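Local coordinates for multicopper oxidase (Uncultured bacterium, PDB 4E9X) that oxidises substrates at a mononuclear copper centre and passes the electrons to a trinuclear copper cluster, where dioxygen is reduced to water, at the interface of chains A and B. Sequence-based numbering; all coordinates share one arbitrary frame. Chains: chain A/B, Multicopper oxidase.

The interface of chains A and B. Residues chain A 65-68, 70, 73; chain B 207-208, 245-247, 249.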
loop_
_atom_site.group_PDB
_atom_site.type_symbol
_atom_site.label_atom_id
_atom_site.label_comp_id
_atom_site.label_asym_id
_atom_site.label_seq_id
_atom_site.Cartn_x
_atom_site.Cartn_y
_atom_site.Cartn_z
ATOM N N HIS A 65 19.416 -13.774 -7.493
ATOM C CA HIS A 65 18.848 -14.290 -8.736
ATOM C C HIS A 65 18.980 -15.785 -8.910
ATOM O O HIS A 65 18.210 -16.366 -9.685
ATOM C CB HIS A 65 19.636 -13.639 -9.898
ATOM C CG HIS A 65 19.367 -12.184 -10.074
ATOM N ND1 HIS A 65 20.160 -11.353 -10.872
ATOM C CD2 HIS A 65 18.346 -11.444 -9.607
ATOM C CE1 HIS A 65 19.642 -10.156 -10.857
ATOM N NE2 HIS A 65 18.546 -10.163 -10.104
ATOM N N GLN A 66 19.972 -16.390 -8.255
ATOM C CA GLN A 66 20.275 -17.810 -8.452
ATOM C C GLN A 66 20.594 -18.092 -9.915
ATOM O O GLN A 66 20.058 -18.990 -10.514
ATOM C CB GLN A 66 19.115 -18.724 -7.996
ATOM C CG GLN A 66 18.756 -18.472 -6.530
ATOM C CD GLN A 66 19.779 -19.037 -5.535
ATOM O OE1 GLN A 66 20.754 -19.686 -5.885
ATOM N NE2 GLN A 66 19.518 -18.722 -4.267
ATOM N N LYS A 67 21.492 -17.292 -10.468
ATOM C CA LYS A 67 21.910 -17.385 -11.855
ATOM C C LYS A 67 22.623 -18.719 -12.059
ATOM O O LYS A 67 23.759 -18.896 -11.588
ATOM C CB LYS A 67 22.815 -16.208 -12.221
ATOM C CG LYS A 67 23.194 -16.001 -13.655
ATOM C CD LYS A 67 22.021 -16.046 -14.630
ATOM C CE LYS A 67 22.037 -14.945 -15.675
ATOM N NZ LYS A 67 21.465 -13.667 -15.118
ATOM N N GLY A 68 21.951 -19.642 -12.731
ATOM C CA GLY A 68 22.451 -20.969 -13.014
ATOM C C GLY A 68 22.449 -21.835 -11.762
ATOM O O GLY A 68 23.059 -22.902 -11.747
ATOM N N TRP A 70 19.379 -22.346 -9.844
ATOM C CA TRP A 70 17.988 -22.321 -9.380
ATOM C C TRP A 70 17.643 -23.381 -8.346
ATOM O O TRP A 70 16.688 -23.227 -7.567
ATOM C CB TRP A 70 17.023 -22.440 -10.590
ATOM C CG TRP A 70 17.076 -23.769 -11.331
ATOM C CD1 TRP A 70 17.938 -24.090 -12.318
ATOM C CD2 TRP A 70 16.238 -24.892 -11.133
ATOM N NE1 TRP A 70 17.705 -25.382 -12.767
ATOM C CE2 TRP A 70 16.653 -25.890 -12.044
ATOM C CE3 TRP A 70 15.157 -25.183 -10.262
ATOM C CZ2 TRP A 70 16.029 -27.138 -12.114
ATOM C CZ3 TRP A 70 14.543 -26.429 -10.340
ATOM C CH2 TRP A 70 14.996 -27.401 -11.278
ATOM N N ASP A 73 17.144 -22.155 -4.840
ATOM C CA ASP A 73 16.200 -21.073 -4.553
ATOM C C ASP A 73 15.338 -21.292 -3.302
ATOM O O ASP A 73 14.734 -20.326 -2.775
ATOM C CB ASP A 73 15.318 -20.885 -5.794
ATOM C CG ASP A 73 14.562 -19.558 -5.783
ATOM O OD1 ASP A 73 15.163 -18.516 -5.474
ATOM O OD2 ASP A 73 13.351 -19.590 -6.198
ATOM N N GLY B 207 14.110 -15.277 -9.042
ATOM C CA GLY B 207 15.075 -15.529 -10.075
ATOM C C GLY B 207 15.357 -14.350 -10.985
ATOM O O GLY B 207 16.189 -14.471 -11.917
ATOM N N HIS B 208 14.606 -13.241 -10.835
ATOM C CA HIS B 208 14.600 -12.171 -11.792
ATOM C C HIS B 208 14.231 -10.854 -11.107
ATOM O O HIS B 208 13.380 -10.864 -10.260
ATOM C CB HIS B 208 13.531 -12.339 -12.890
ATOM C CG HIS B 208 13.622 -13.677 -13.656
ATOM N ND1 HIS B 208 13.162 -14.847 -13.045
ATOM C CD2 HIS B 208 14.116 -14.027 -14.866
ATOM C CE1 HIS B 208 13.382 -15.841 -13.931
ATOM N NE2 HIS B 208 13.958 -15.382 -15.011
ATOM N N ASN B 245 17.554 -16.529 -17.260
ATOM C CA ASN B 245 18.040 -17.335 -16.117
ATOM C C ASN B 245 17.263 -18.621 -16.028
ATOM O O ASN B 245 16.306 -18.733 -15.224
ATOM C CB ASN B 245 17.902 -16.475 -14.834
ATOM C CG ASN B 245 18.448 -17.206 -13.630
ATOM O OD1 ASN B 245 19.185 -18.171 -13.764
ATOM N ND2 ASN B 245 18.071 -16.761 -12.426
ATOM N N PRO B 246 17.560 -19.632 -16.851
ATOM C CA PRO B 246 16.688 -20.820 -16.877
ATOM C C PRO B 246 16.615 -21.542 -15.534
ATOM O O PRO B 246 17.627 -21.787 -14.852
ATOM C CB PRO B 246 17.364 -21.715 -17.918
ATOM C CG PRO B 246 18.166 -20.785 -18.796
ATOM C CD PRO B 246 18.605 -19.635 -17.880
ATOM N N GLY B 247 15.391 -21.911 -15.183
ATOM C CA GLY B 247 15.085 -22.668 -14.006
ATOM C C GLY B 247 13.585 -22.778 -13.854
ATOM O O GLY B 247 12.877 -22.485 -14.798
ATOM N N PHE B 249 11.027 -20.867 -11.444
ATOM C CA PHE B 249 11.079 -19.752 -10.505
ATOM C C PHE B 249 9.667 -19.319 -10.170
ATOM O O PHE B 249 8.929 -18.762 -11.017
ATOM C CB PHE B 249 11.853 -18.580 -11.085
ATOM C CG PHE B 249 13.374 -18.819 -11.033
ATOM C CD1 PHE B 249 13.994 -18.851 -9.775
ATOM C CD2 PHE B 249 14.142 -19.001 -12.182
ATOM C CE1 PHE B 249 15.361 -19.042 -9.670
ATOM C CE2 PHE B 249 15.521 -19.179 -12.067
ATOM C CZ PHE B 249 16.131 -19.162 -10.798
HETATM O O HOH W 1 19.057 -21.006 -12.625
HETATM O O HOH W 2 15.259 -15.949 -6.551
#
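Hydrogen bonding in this patch between two copies of the multicopper oxidase centres on the carboxamide of B:Asn245, extended toward chain A with CG anti to the backbone N (chi1 -177°). Its amide nitrogen ND2 reaches the main-chain O of A:His65 at 2.8 Å; the nitrogen lies above that carbonyl plane, 43° out of it, so no lone pair is met squarely. The same ND2 donates almost straight to O of B:Gly207 within its own chain, on a lone pair, and both acceptors lie close to the amide plane, which should hold the rotation of the group. On its other branch, OD1 accepts a longer bond from the backbone N of A:Gly68 (3.3 Å), in the carbonyl plane; ND2 facing two carbonyl oxygens and OD1 an N-H sets the flip. An alanine here would probably lose both direct bonds to chain A and the brace to the B:Gly207 carbonyl.

Two waters extend the polar network. Water 1 joins O of A:Gln66 to OD1 of B:Asn245 and, at 2.8 Å, to O of B:Pro246; water 2 links the carboxylate OD1 of A:Asp73 with N of B:Gly207.

Apolar packing flanks the amide. CA of B:Gly247 sits over the five-membered ring of A:Trp70, 3.6 Å from its centroid, a CH-pi contact. The ring tip CZ of B:Phe249 meets CB of A:Trp70 at 3.4 Å, while the A:Asp73 carboxylate crosses that ring steeply, the planes 77° apart.

Chain A contributes the loop after strand 60-62 and 3-10 helix 70-72; chain B contributes the loop after strand 201-205, the 244-247 loop and the start of strand 248-253. Copper-ligand histidines A:His62 and B:His206 are near in sequence, consistent with trimeric two-domain oxidases, whose trinuclear cluster lies between the first domain of one subunit and the second of the next.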